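Local coordinates for protein nucleoporin NUP170 (Chaetomium thermophilum, PDB 5HAX) that probably serves as an inner-ring scaffold component of the nuclear pore complex, joining an N-terminal beta-propeller to an alpha-helical domain, at residues A[143-148]-A[165-170]; A[226-231]-A[244-249]; A[404-409]-A[430-435]; A[634-639]-A[678-683]. All blocks are in the same frame, centred on the assembly; numbering follows the deposited sequence.

Overall arrangement
Interactions 1, 2 and 3 lie in the beta-propeller region, each in a different sheet, with interaction 2 largely loop and turn at the start of a blade; interaction 4 is a helix packing in the alpha-helical C-terminal part. Centre to centre, interaction 2 lies about 28 Å from interaction 1 and about 29 Å from interaction 3, while interactions 1 and 3 are about 39 Å apart. The helical contact is about 40 Å from interaction 3 and 55 to 59 Å from the other two, on the far side of the chain's centre from both. No two of the four touch, and along the chain each closes before the next opens, so they sample separate parts of the chain.

Interaction 1: A[143-148]-A[165-170]; sequences IILLGV and TRMSVH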
loop_
_atom_site.group_PDB
_atom_site.type_symbol
_atom_site.label_atom_id
_atom_site.label_comp_id
_atom_site.label_asym_id
_atom_site.label_seq_id
_atom_site.Cartn_x
_atom_site.Cartn_y
_atom_site.Cartn_z
ATOM N N ILE A 143 10.513 26.283 15.262
ATOM C CA ILE A 143 10.543 25.115 14.388
ATOM C C ILE A 143 11.855 25.145 13.616
ATOM O O ILE A 143 12.272 26.200 13.121
ATOM C CB ILE A 143 9.348 25.074 13.414
ATOM C CG1 ILE A 143 8.022 25.017 14.181
ATOM C CG2 ILE A 143 9.463 23.866 12.491
ATOM C CD1 ILE A 143 7.461 26.376 14.544
ATOM N N ILE A 144 12.490 23.982 13.494
ATOM C CA ILE A 144 13.825 23.855 12.919
ATOM C C ILE A 144 13.760 22.860 11.768
ATOM O O ILE A 144 13.183 21.776 11.911
ATOM C CB ILE A 144 14.846 23.397 13.978
ATOM C CG1 ILE A 144 14.837 24.358 15.172
ATOM C CG2 ILE A 144 16.242 23.308 13.373
ATOM C CD1 ILE A 144 15.490 23.798 16.415
ATOM N N LEU A 145 14.352 23.231 10.635
ATOM C CA LEU A 145 14.453 22.358 9.472
ATOM C C LEU A 145 15.877 21.833 9.353
ATOM O O LEU A 145 16.837 22.604 9.445
ATOM C CB LEU A 145 14.068 23.099 8.192
ATOM C CG LEU A 145 12.704 23.786 8.168
ATOM C CD1 LEU A 145 12.486 24.445 6.814
ATOM C CD2 LEU A 145 11.589 22.799 8.479
ATOM N N LEU A 146 16.007 20.523 9.145
ATOM C CA LEU A 146 17.294 19.886 8.910
ATOM C C LEU A 146 17.229 19.074 7.627
ATOM O O LEU A 146 16.249 18.367 7.376
ATOM C CB LEU A 146 17.697 18.971 10.072
ATOM C CG LEU A 146 17.960 19.634 11.423
ATOM C CD1 LEU A 146 18.337 18.584 12.457
ATOM C CD2 LEU A 146 19.051 20.685 11.313
ATOM N N GLY A 147 18.276 19.189 6.815
ATOM C CA GLY A 147 18.391 18.339 5.648
ATOM C C GLY A 147 18.723 16.912 6.038
ATOM O O GLY A 147 19.437 16.656 7.006
ATOM N N VAL A 148 18.186 15.966 5.271
ATOM C CA VAL A 148 18.366 14.544 5.538
ATOM C C VAL A 148 18.736 13.841 4.241
ATOM O O VAL A 148 18.176 14.134 3.178
ATOM C CB VAL A 148 17.096 13.910 6.144
ATOM C CG1 VAL A 148 17.311 12.420 6.391
ATOM C CG2 VAL A 148 16.712 14.619 7.432
ATOM N N THR A 165 20.853 23.882 7.900
ATOM C CA THR A 165 20.184 24.652 6.853
ATOM C C THR A 165 20.098 26.143 7.128
ATOM O O THR A 165 19.822 26.898 6.189
ATOM C CB THR A 165 18.758 24.126 6.633
ATOM O OG1 THR A 165 17.957 24.413 7.788
ATOM C CG2 THR A 165 18.761 22.628 6.374
ATOM N N ARG A 166 20.314 26.604 8.358
ATOM C CA ARG A 166 20.062 27.983 8.767
ATOM C C ARG A 166 18.595 28.370 8.617
ATOM O O ARG A 166 18.262 29.559 8.704
ATOM C CB ARG A 166 20.934 28.979 7.986
ATOM C CG ARG A 166 22.422 28.663 7.988
ATOM C CD ARG A 166 23.192 29.728 7.223
ATOM N NE ARG A 166 24.519 29.276 6.811
ATOM C CZ ARG A 166 25.241 29.849 5.854
ATOM N NH1 ARG A 166 24.766 30.900 5.193
ATOM N NH2 ARG A 166 26.439 29.369 5.547
ATOM N N MET A 167 17.711 27.397 8.399
ATOM C CA MET A 167 16.288 27.644 8.202
ATOM C C MET A 167 15.550 27.373 9.507
ATOM O O MET A 167 15.538 26.237 9.995
ATOM C CB MET A 167 15.738 26.760 7.082
ATOM C CG MET A 167 16.328 27.049 5.712
ATOM S SD MET A 167 15.772 25.879 4.459
ATOM C CE MET A 167 16.578 26.534 2.999
ATOM N N SER A 168 14.939 28.413 10.068
ATOM C CA SER A 168 14.171 28.279 11.298
ATOM C C SER A 168 13.306 29.518 11.468
ATOM O O SER A 168 13.600 30.582 10.917
ATOM C CB SER A 168 15.081 28.088 12.515
ATOM O OG SER A 168 15.773 29.284 12.823
ATOM N N VAL A 169 12.232 29.363 12.240
ATOM C CA VAL A 169 11.306 30.451 12.527
ATOM C C VAL A 169 10.810 30.311 13.957
ATOM O O VAL A 169 10.643 29.202 14.474
ATOM C CB VAL A 169 10.107 30.476 11.552
ATOM C CG1 VAL A 169 10.512 31.081 10.218
ATOM C CG2 VAL A 169 9.529 29.078 11.371
ATOM N N HIS A 170 10.577 31.454 14.596
ATOM C CA HIS A 170 9.987 31.456 15.925
ATOM C C HIS A 170 8.574 30.893 15.864
ATOM O O HIS A 170 7.807 31.188 14.943
ATOM C CB HIS A 170 9.980 32.874 16.495
ATOM C CG HIS A 170 11.349 33.437 16.712
ATOM N ND1 HIS A 170 11.673 34.746 16.431
ATOM C CD2 HIS A 170 12.482 32.864 17.184
ATOM C CE1 HIS A 170 12.944 34.956 16.719
ATOM N NE2 HIS A 170 13.458 33.830 17.179
HETATM O O HOH W 1 19.505 23.989 10.822
#
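Ile-143, Leu-145 and Thr-165 bury most of the surface here. Ile-143 forms an antiparallel hydrogen-bonded pair with Val-169: its N reaches Val-169 O at 3.0 Å, nearly along the C=O axis, and Val-169 N answers to Ile-143 O at 3.3 Å. The two side chains share a face of the sheet, which strands 198-202 and 213-217 of the next sheet help cover. These are the third and fourth strands of a four-stranded propeller blade, and 159-170 lies at one edge of it. Leu-145 N still bonds Met-167 O, while Leu-145 CD1 packs obliquely against Met-167 CB at 4.0 Å. Next to this, at a short interruption of strand 159-170, the hydroxyl of Thr-165 takes over as partner of Leu-145 O: OG1, held between its own backbone N and carbonyl carbon (chi1 68°), donates at 2.7 Å from above the carbonyl plane. Thr-165 OG1 also accepts from Met-167 N at 3.1 Å, making an ST turn, and Thr-165 CG2 rests against Gly-147 N. An alanine in place of Thr-165 would lose both hydroxyl bonds and would probably loosen the turn where the edge strand is broken. Water 1 accepts from Thr-165 N and weakly donates to Leu-145 O.

Interaction 2: A[226-231]-A[244-249]; sequences QQEWLR and SLSNRS
Three backbone N-H groups tie the two segments together. Arg-231 N meets Leu-245 O at 2.6 Å, in the carbonyl plane and almost straight (173°), and Asn-247 N meets Trp-229 O at 2.8 Å. Trp-229 N instead bonds the side-chain OD1 of Asn-247 at 2.8 Å, standing above the amide plane. A second side-chain bond runs from Ser-246 OG to Glu-228 OE2 at 2.7 Å, on the anti lone pair of the carboxylate; Glu-228 OE1 has its own salt bridge to Arg-252. Ser-246 OG also accepts from Arg-248 N in an ST turn. Stacking is the other force: the Asn-247 amide lies flat over the Trp-229 indole, planes 8° apart, with CG 3.8 Å above the ring, while Asn-247 CB makes a CH-pi contact with the five-membered ring. An alanine in place of Trp-229 would remove the ring surface on which the amide lies and would probably leave it less firmly oriented. Water 2 joins Gln-227 O, Asn-247 ND2 and Arg-248 NH2; water 3 links Arg-231 NE to Asn-247 O. A type I beta turn (246-249) leads from the second to the third strand of a propeller blade, beside the start of its first.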
loop_
_atom_site.group_PDB
_atom_site.type_symbol
_atom_site.label_atom_id
_atom_site.label_comp_id
_atom_site.label_asym_id
_atom_site.label_seq_id
_atom_site.Cartn_x
_atom_site.Cartn_y
_atom_site.Cartn_z
ATOM N N GLN A 226 -14.229 30.085 20.858
ATOM C CA GLN A 226 -14.378 29.136 21.951
ATOM C C GLN A 226 -13.204 28.157 21.966
ATOM O O GLN A 226 -12.433 28.056 21.010
ATOM C CB GLN A 226 -15.704 28.383 21.824
ATOM C CG GLN A 226 -16.933 29.279 21.896
ATOM C CD GLN A 226 -18.220 28.537 21.582
ATOM O OE1 GLN A 226 -18.486 27.470 22.136
ATOM N NE2 GLN A 226 -19.023 29.098 20.685
ATOM N N GLN A 227 -13.068 27.434 23.077
ATOM C CA GLN A 227 -11.986 26.467 23.207
ATOM C C GLN A 227 -12.198 25.295 22.255
ATOM O O GLN A 227 -13.271 24.684 22.229
ATOM C CB GLN A 227 -11.879 25.952 24.641
ATOM C CG GLN A 227 -10.942 24.755 24.753
ATOM C CD GLN A 227 -10.645 24.343 26.176
ATOM O OE1 GLN A 227 -11.514 23.834 26.885
ATOM N NE2 GLN A 227 -9.403 24.543 26.598
ATOM N N GLU A 228 -11.160 24.976 21.485
ATOM C CA GLU A 228 -11.142 23.845 20.567
ATOM C C GLU A 228 -9.733 23.737 20.004
ATOM O O GLU A 228 -9.121 24.757 19.689
ATOM C CB GLU A 228 -12.163 24.021 19.430
ATOM C CG GLU A 228 -12.323 22.790 18.545
ATOM C CD GLU A 228 -13.255 23.016 17.363
ATOM O OE1 GLU A 228 -13.658 24.172 17.120
ATOM O OE2 GLU A 228 -13.585 22.031 16.673
ATOM N N TRP A 229 -9.219 22.511 19.894
ATOM C CA TRP A 229 -7.877 22.283 19.372
ATOM C C TRP A 229 -7.880 21.007 18.536
ATOM O O TRP A 229 -8.910 20.343 18.386
ATOM C CB TRP A 229 -6.845 22.226 20.505
ATOM C CG TRP A 229 -6.997 21.057 21.437
ATOM C CD1 TRP A 229 -6.463 19.812 21.283
ATOM C CD2 TRP A 229 -7.718 21.034 22.675
ATOM N NE1 TRP A 229 -6.812 19.012 22.344
ATOM C CE2 TRP A 229 -7.584 19.738 23.212
ATOM C CE3 TRP A 229 -8.468 21.980 23.378
ATOM C CZ2 TRP A 229 -8.169 19.366 24.420
ATOM C CZ3 TRP A 229 -9.051 21.607 24.576
ATOM C CH2 TRP A 229 -8.897 20.313 25.084
ATOM N N LEU A 230 -6.715 20.661 17.988
ATOM C CA LEU A 230 -6.611 19.586 17.012
ATOM C C LEU A 230 -6.144 18.280 17.643
ATOM O O LEU A 230 -5.390 18.266 18.620
ATOM C CB LEU A 230 -5.655 19.968 15.880
ATOM C CG LEU A 230 -6.094 21.140 15.000
ATOM C CD1 LEU A 230 -5.132 21.302 13.838
ATOM C CD2 LEU A 230 -7.520 20.962 14.488
ATOM N N ARG A 231 -6.617 17.177 17.057
ATOM C CA ARG A 231 -6.161 15.831 17.366
ATOM C C ARG A 231 -5.295 15.230 16.265
ATOM O O ARG A 231 -4.645 14.208 16.505
ATOM C CB ARG A 231 -7.364 14.905 17.613
ATOM C CG ARG A 231 -7.849 14.825 19.060
ATOM C CD ARG A 231 -9.184 14.089 19.133
ATOM N NE ARG A 231 -9.212 13.033 20.144
ATOM C CZ ARG A 231 -8.570 11.874 20.036
ATOM N NH1 ARG A 231 -8.662 10.969 21.003
ATOM N NH2 ARG A 231 -7.824 11.618 18.968
ATOM N N SER A 244 -8.188 18.338 9.011
ATOM C CA SER A 244 -7.901 18.414 10.438
ATOM C C SER A 244 -9.047 17.794 11.225
ATOM O O SER A 244 -10.216 17.901 10.834
ATOM C CB SER A 244 -7.679 19.861 10.902
ATOM O OG SER A 244 -8.907 20.545 11.086
ATOM N N LEU A 245 -8.699 17.144 12.332
ATOM C CA LEU A 245 -9.655 16.611 13.292
ATOM C C LEU A 245 -9.476 17.352 14.609
ATOM O O LEU A 245 -8.348 17.501 15.087
ATOM C CB LEU A 245 -9.448 15.109 13.494
ATOM C CG LEU A 245 -10.384 14.412 14.486
ATOM C CD1 LEU A 245 -11.819 14.452 13.988
ATOM C CD2 LEU A 245 -9.938 12.974 14.721
ATOM N N SER A 246 -10.580 17.819 15.184
ATOM C CA SER A 246 -10.535 18.580 16.424
ATOM C C SER A 246 -10.927 17.701 17.609
ATOM O O SER A 246 -11.396 16.571 17.457
ATOM C CB SER A 246 -11.453 19.803 16.346
ATOM O OG SER A 246 -12.763 19.493 16.791
ATOM N N ASN A 247 -10.718 18.247 18.810
ATOM C CA ASN A 247 -11.075 17.545 20.036
ATOM C C ASN A 247 -12.580 17.429 20.216
ATOM O O ASN A 247 -13.034 16.595 21.006
ATOM C CB ASN A 247 -10.482 18.260 21.245
ATOM C CG ASN A 247 -11.109 19.618 21.471
ATOM O OD1 ASN A 247 -11.084 20.479 20.592
ATOM N ND2 ASN A 247 -11.704 19.808 22.641
ATOM N N ARG A 248 -13.355 18.260 19.521
ATOM C CA ARG A 248 -14.807 18.158 19.503
ATOM C C ARG A 248 -15.309 17.281 18.364
ATOM O O ARG A 248 -16.512 17.280 18.083
ATOM C CB ARG A 248 -15.429 19.553 19.390
ATOM C CG ARG A 248 -14.910 20.541 20.417
ATOM C CD ARG A 248 -15.623 21.881 20.316
ATOM N NE ARG A 248 -17.030 21.775 20.693
ATOM C CZ ARG A 248 -17.475 21.799 21.946
ATOM N NH1 ARG A 248 -18.774 21.693 22.190
ATOM N NH2 ARG A 248 -16.627 21.926 22.959
ATOM N N SER A 249 -14.413 16.553 17.699
ATOM C CA SER A 249 -14.739 15.666 16.587
ATOM C C SER A 249 -15.224 16.427 15.356
ATOM O O SER A 249 -15.937 15.863 14.521
ATOM C CB SER A 249 -15.771 14.609 17.004
ATOM O OG SER A 249 -15.293 13.853 18.105
HETATM O O HOH W 2 -13.508 22.096 23.545
HETATM O O HOH W 3 -11.438 14.150 21.787
#

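Interaction 3: A[404-409]-A[430-435]; sequences LFVSAP and TWIELE
Thr-430 is the hydrogen-bonded antiparallel partner of Val-406: Val-406 N reaches Thr-430 O at 2.9 Å, nearly along the C=O axis, and Thr-430 N returns a bond to Val-406 O. The methyl CG2 of Thr-430 sits by that same Val-406 O, whereas OG1, anti to the backbone N, turns to the backbone oxygen of Gln-41, on the short strand 39-41 that runs parallel along the other edge of 427-433. Trp-431 comes next, in a non-hydrogen-bonded pair with Phe-405, and both side chains go to the opposite face of the sheet from Thr-430 and Val-406. With its CG anti to the carbonyl carbon (chi1 -77°), the indole lies over Phe-405: Phe-405 CB is a CH-pi partner 3.9 Å from the centroid of the Trp-431 six-membered ring. The phenyl ring then turns its edge toward the same indole face, centroids 5.5 Å apart and planes at 56°. Trp-431 NE1 is satisfied by the backbone oxygen of Glu-353. Ile-432 restores the hydrogen-bonded pattern opposite Leu-404, its N 2.7 Å from Leu-404 O, and Leu-404 N bonding Ile-432 O in return. On the same face, Leu-404 CB lies 4.1 Å from Ile-432 CB. Ile-432 CD1 slants across to Val-406 CG2 at 3.9 Å. Past the strand, Leu-434 CD1 comes back to touch Leu-404 CD1 at 4.2 Å. The backbone bonds fix the register, while one face is aromatic and the other mainly aliphatic, its one hydroxyl, that of Thr-430, satisfied by Gln-41 O, so the two sides of the sheet are held by different packing.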
loop_
_atom_site.group_PDB
_atom_site.type_symbol
_atom_site.label_atom_id
_atom_site.label_comp_id
_atom_site.label_asym_id
_atom_site.label_seq_id
_atom_site.Cartn_x
_atom_site.Cartn_y
_atom_site.Cartn_z
ATOM N N LEU A 404 -4.880 -5.575 19.388
ATOM C CA LEU A 404 -4.812 -5.078 18.019
ATOM C C LEU A 404 -5.799 -5.853 17.156
ATOM O O LEU A 404 -5.631 -7.057 16.941
ATOM C CB LEU A 404 -3.393 -5.218 17.472
ATOM C CG LEU A 404 -2.784 -3.960 16.861
ATOM C CD1 LEU A 404 -2.552 -2.915 17.938
ATOM C CD2 LEU A 404 -1.489 -4.303 16.141
ATOM N N PHE A 405 -6.828 -5.166 16.664
ATOM C CA PHE A 405 -7.700 -5.724 15.640
ATOM C C PHE A 405 -7.176 -5.308 14.274
ATOM O O PHE A 405 -6.936 -4.121 14.033
ATOM C CB PHE A 405 -9.145 -5.256 15.811
ATOM C CG PHE A 405 -10.051 -5.700 14.696
ATOM C CD1 PHE A 405 -10.428 -7.028 14.583
ATOM C CD2 PHE A 405 -10.511 -4.796 13.752
ATOM C CE1 PHE A 405 -11.251 -7.447 13.553
ATOM C CE2 PHE A 405 -11.338 -5.209 12.721
ATOM C CZ PHE A 405 -11.708 -6.534 12.623
ATOM N N VAL A 406 -6.993 -6.284 13.390
ATOM C CA VAL A 406 -6.457 -6.043 12.056
ATOM C C VAL A 406 -7.339 -6.765 11.050
ATOM O O VAL A 406 -7.633 -7.955 11.215
ATOM C CB VAL A 406 -4.993 -6.508 11.926
ATOM C CG1 VAL A 406 -4.360 -5.884 10.696
ATOM C CG2 VAL A 406 -4.201 -6.144 13.173
ATOM N N SER A 407 -7.762 -6.048 10.009
ATOM C CA SER A 407 -8.653 -6.605 9.004
ATOM C C SER A 407 -8.245 -6.110 7.624
ATOM O O SER A 407 -7.568 -5.089 7.474
ATOM C CB SER A 407 -10.120 -6.241 9.278
ATOM O OG SER A 407 -10.313 -4.838 9.239
ATOM N N ALA A 408 -8.673 -6.853 6.615
ATOM C CA ALA A 408 -8.427 -6.523 5.223
ATOM C C ALA A 408 -9.698 -6.796 4.441
ATOM O O ALA A 408 -10.556 -7.564 4.891
ATOM C CB ALA A 408 -7.269 -7.343 4.641
ATOM N N PRO A 409 -9.856 -6.179 3.271
ATOM C CA PRO A 409 -10.973 -6.559 2.403
ATOM C C PRO A 409 -10.858 -8.027 2.031
ATOM O O PRO A 409 -9.756 -8.556 1.870
ATOM C CB PRO A 409 -10.809 -5.648 1.178
ATOM C CG PRO A 409 -9.889 -4.559 1.605
ATOM C CD PRO A 409 -9.008 -5.144 2.657
ATOM N N THR A 430 -8.647 -10.436 12.249
ATOM C CA THR A 430 -7.923 -11.203 13.256
ATOM C C THR A 430 -7.517 -10.281 14.396
ATOM O O THR A 430 -7.441 -9.059 14.237
ATOM C CB THR A 430 -6.685 -11.891 12.662
ATOM O OG1 THR A 430 -6.099 -12.758 13.641
ATOM C CG2 THR A 430 -5.654 -10.863 12.208
ATOM N N TRP A 431 -7.245 -10.892 15.549
ATOM C CA TRP A 431 -6.792 -10.195 16.750
ATOM C C TRP A 431 -5.338 -10.556 17.022
ATOM O O TRP A 431 -5.015 -11.735 17.202
ATOM C CB TRP A 431 -7.642 -10.572 17.961
ATOM C CG TRP A 431 -8.974 -9.913 18.026
ATOM C CD1 TRP A 431 -10.169 -10.442 17.638
ATOM C CD2 TRP A 431 -9.257 -8.603 18.529
ATOM N NE1 TRP A 431 -11.181 -9.541 17.865
ATOM C CE2 TRP A 431 -10.648 -8.403 18.411
ATOM C CE3 TRP A 431 -8.471 -7.578 19.066
ATOM C CZ2 TRP A 431 -11.269 -7.222 18.810
ATOM C CZ3 TRP A 431 -9.090 -6.404 19.460
ATOM C CH2 TRP A 431 -10.474 -6.236 19.330
ATOM N N ILE A 432 -4.474 -9.546 17.084
ATOM C CA ILE A 432 -3.066 -9.723 17.429
ATOM C C ILE A 432 -2.865 -9.187 18.838
ATOM O O ILE A 432 -3.112 -8.004 19.101
ATOM C CB ILE A 432 -2.143 -9.019 16.424
ATOM C CG1 ILE A 432 -2.205 -9.747 15.077
ATOM C CG2 ILE A 432 -0.706 -8.983 16.945
ATOM C CD1 ILE A 432 -1.586 -8.984 13.936
ATOM N N GLU A 433 -2.406 -10.053 19.737
ATOM C CA GLU A 433 -2.220 -9.696 21.136
ATOM C C GLU A 433 -0.810 -9.166 21.359
ATOM O O GLU A 433 0.169 -9.775 20.914
ATOM C CB GLU A 433 -2.476 -10.904 22.038
ATOM C CG GLU A 433 -2.365 -10.593 23.525
ATOM C CD GLU A 433 -2.757 -11.767 24.400
ATOM O OE1 GLU A 433 -3.033 -12.856 23.853
ATOM O OE2 GLU A 433 -2.790 -11.601 25.638
ATOM N N LEU A 434 -0.717 -8.029 22.041
ATOM C CA LEU A 434 0.546 -7.490 22.521
ATOM C C LEU A 434 0.682 -7.784 24.011
ATOM O O LEU A 434 -0.306 -7.811 24.748
ATOM C CB LEU A 434 0.631 -5.982 22.268
ATOM C CG LEU A 434 0.439 -5.528 20.816
ATOM C CD1 LEU A 434 0.427 -4.008 20.734
ATOM C CD2 LEU A 434 1.515 -6.109 19.901
ATOM N N GLU A 435 1.918 -8.012 24.447
ATOM C CA GLU A 435 2.164 -8.436 25.818
ATOM C C GLU A 435 1.783 -7.338 26.810
ATOM O O GLU A 435 1.595 -6.172 26.455
ATOM C CB GLU A 435 3.631 -8.823 26.004
ATOM C CG GLU A 435 4.031 -10.094 25.271
ATOM C CD GLU A 435 5.476 -10.485 25.524
ATOM O OE1 GLU A 435 5.866 -11.605 25.130
ATOM O OE2 GLU A 435 6.220 -9.674 26.115
#

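Interaction 4: A[634-639]-A[678-683]; sequences RLRNFL and LMESIS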
loop_
_atom_site.group_PDB
_atom_site.type_symbol
_atom_site.label_atom_id
_atom_site.label_comp_id
_atom_site.label_asym_id
_atom_site.label_seq_id
_atom_site.Cartn_x
_atom_site.Cartn_y
_atom_site.Cartn_z
ATOM N N ARG A 634 10.463 -20.668 -14.727
ATOM C CA ARG A 634 10.100 -21.668 -13.727
ATOM C C ARG A 634 8.720 -22.248 -14.010
ATOM O O ARG A 634 8.479 -23.439 -13.782
ATOM C CB ARG A 634 10.154 -21.068 -12.322
ATOM C CG ARG A 634 11.527 -21.150 -11.670
ATOM C CD ARG A 634 11.432 -21.287 -10.154
ATOM N NE ARG A 634 10.785 -22.533 -9.746
ATOM C CZ ARG A 634 10.836 -23.040 -8.517
ATOM N NH1 ARG A 634 10.212 -24.178 -8.240
ATOM N NH2 ARG A 634 11.515 -22.416 -7.561
ATOM N N LEU A 635 7.800 -21.419 -14.508
ATOM C CA LEU A 635 6.499 -21.926 -14.931
ATOM C C LEU A 635 6.650 -22.903 -16.092
ATOM O O LEU A 635 6.047 -23.982 -16.097
ATOM C CB LEU A 635 5.583 -20.762 -15.317
ATOM C CG LEU A 635 4.233 -21.122 -15.947
ATOM C CD1 LEU A 635 3.415 -22.024 -15.029
ATOM C CD2 LEU A 635 3.460 -19.858 -16.288
ATOM N N ARG A 636 7.462 -22.540 -17.086
ATOM C CA ARG A 636 7.717 -23.438 -18.209
ATOM C C ARG A 636 8.361 -24.735 -17.738
ATOM O O ARG A 636 7.951 -25.831 -18.141
ATOM C CB ARG A 636 8.604 -22.742 -19.239
ATOM C CG ARG A 636 7.830 -21.953 -20.278
ATOM C CD ARG A 636 8.708 -20.933 -20.988
ATOM N NE ARG A 636 9.963 -21.503 -21.470
ATOM C CZ ARG A 636 10.063 -22.348 -22.491
ATOM N NH1 ARG A 636 11.252 -22.804 -22.859
ATOM N NH2 ARG A 636 8.977 -22.744 -23.142
ATOM N N ASN A 637 9.378 -24.629 -16.880
ATOM C CA ASN A 637 10.030 -25.816 -16.341
ATOM C C ASN A 637 9.031 -26.715 -15.624
ATOM O O ASN A 637 9.130 -27.946 -15.691
ATOM C CB ASN A 637 11.155 -25.401 -15.393
ATOM C CG ASN A 637 11.855 -26.587 -14.762
ATOM O OD1 ASN A 637 12.042 -27.626 -15.396
ATOM N ND2 ASN A 637 12.240 -26.438 -13.498
ATOM N N PHE A 638 8.057 -26.117 -14.933
ATOM C CA PHE A 638 7.061 -26.910 -14.220
ATOM C C PHE A 638 6.174 -27.682 -15.187
ATOM O O PHE A 638 5.824 -28.840 -14.927
ATOM C CB PHE A 638 6.214 -26.004 -13.325
ATOM C CG PHE A 638 5.000 -26.681 -12.758
ATOM C CD1 PHE A 638 5.103 -27.501 -11.646
ATOM C CD2 PHE A 638 3.755 -26.502 -13.337
ATOM C CE1 PHE A 638 3.989 -28.128 -11.123
ATOM C CE2 PHE A 638 2.637 -27.125 -12.819
ATOM C CZ PHE A 638 2.755 -27.938 -11.709
ATOM N N LEU A 639 5.798 -27.061 -16.307
ATOM C CA LEU A 639 4.951 -27.742 -17.280
ATOM C C LEU A 639 5.701 -28.873 -17.974
ATOM O O LEU A 639 5.114 -29.917 -18.280
ATOM C CB LEU A 639 4.421 -26.739 -18.306
ATOM C CG LEU A 639 3.567 -25.592 -17.755
ATOM C CD1 LEU A 639 3.129 -24.667 -18.880
ATOM C CD2 LEU A 639 2.355 -26.116 -16.994
ATOM N N LEU A 678 3.547 -18.775 -26.198
ATOM C CA LEU A 678 3.677 -17.389 -25.768
ATOM C C LEU A 678 4.724 -17.257 -24.670
ATOM O O LEU A 678 5.466 -16.270 -24.627
ATOM C CB LEU A 678 2.323 -16.861 -25.293
ATOM C CG LEU A 678 2.284 -15.407 -24.816
ATOM C CD1 LEU A 678 2.731 -14.457 -25.916
ATOM C CD2 LEU A 678 0.886 -15.052 -24.333
ATOM N N MET A 679 4.809 -18.251 -23.782
ATOM C CA MET A 679 5.791 -18.206 -22.703
ATOM C C MET A 679 7.211 -18.175 -23.252
ATOM O O MET A 679 8.027 -17.337 -22.849
ATOM C CB MET A 679 5.605 -19.405 -21.774
ATOM C CG MET A 679 4.338 -19.358 -20.941
ATOM S SD MET A 679 4.149 -20.831 -19.923
ATOM C CE MET A 679 2.410 -21.182 -20.157
ATOM N N GLU A 680 7.533 -19.089 -24.172
ATOM C CA GLU A 680 8.873 -19.095 -24.751
ATOM C C GLU A 680 9.125 -17.817 -25.540
ATOM O O GLU A 680 10.238 -17.280 -25.528
ATOM C CB GLU A 680 9.071 -20.331 -25.633
ATOM C CG GLU A 680 8.210 -20.376 -26.884
ATOM C CD GLU A 680 8.545 -21.557 -27.778
ATOM O OE1 GLU A 680 8.779 -22.663 -27.246
ATOM O OE2 GLU A 680 8.585 -21.376 -29.012
ATOM N N SER A 681 8.096 -17.305 -26.221
ATOM C CA SER A 681 8.230 -16.033 -26.922
ATOM C C SER A 681 8.470 -14.888 -25.944
ATOM O O SER A 681 9.240 -13.966 -26.236
ATOM C CB SER A 681 6.983 -15.768 -27.764
ATOM O OG SER A 681 7.088 -14.535 -28.454
ATOM N N ILE A 682 7.816 -14.928 -24.779
ATOM C CA ILE A 682 8.046 -13.907 -23.757
ATOM C C ILE A 682 9.497 -13.944 -23.296
ATOM O O ILE A 682 10.156 -12.905 -23.172
ATOM C CB ILE A 682 7.076 -14.101 -22.576
ATOM C CG1 ILE A 682 5.661 -13.666 -22.968
ATOM C CG2 ILE A 682 7.531 -13.296 -21.357
ATOM C CD1 ILE A 682 4.584 -14.205 -22.045
ATOM N N SER A 683 10.015 -15.145 -23.030
ATOM C CA SER A 683 11.393 -15.269 -22.566
ATOM C C SER A 683 12.376 -14.813 -23.637
ATOM O O SER A 683 13.344 -14.105 -23.340
ATOM C CB SER A 683 11.677 -16.712 -22.151
ATOM O OG SER A 683 12.969 -16.829 -21.585
#
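Two successive long helices of the C-terminal alpha-helical region, 622-640 and 663-694, pack here at an antiparallel slant: the short segments' axes pass 10.5 Å apart, with their directions 145° from each other. Met-679 has the most surface buried by the contact. Its CG is anti to the carbonyl carbon and the chain bends at chi3, which brings SD to Leu-635 CD2 at 3.8 Å and CE to Leu-639 CD1, also at 3.8 Å. Both leucines meet it at about a right angle. Alongside it the Arg-636 chain runs in the opposite direction, placing Arg-636 CD 3.5 Å from Met-679 CB. Bent at chi3, the arginine lays one face of its guanidinium over Glu-680, whose CB lies 3.4 Å above the guanidinium plane, toward its rim. The carboxylate is not a salt-bridge partner: Glu-680 OE1 stays 4.1 Å from Arg-636 NH2 and well out of the guanidinium plane. Glu-680 OE2 pairs instead with Lys-677 of its own helix, and Arg-636 NE has a long, weak ion pair with Glu-633. No hydrogen bond crosses between the segments, so this contact rests on methionine-leucine packing and on the arginine's aliphatic chain, with nearby opposite charges probably adding only a mild attraction.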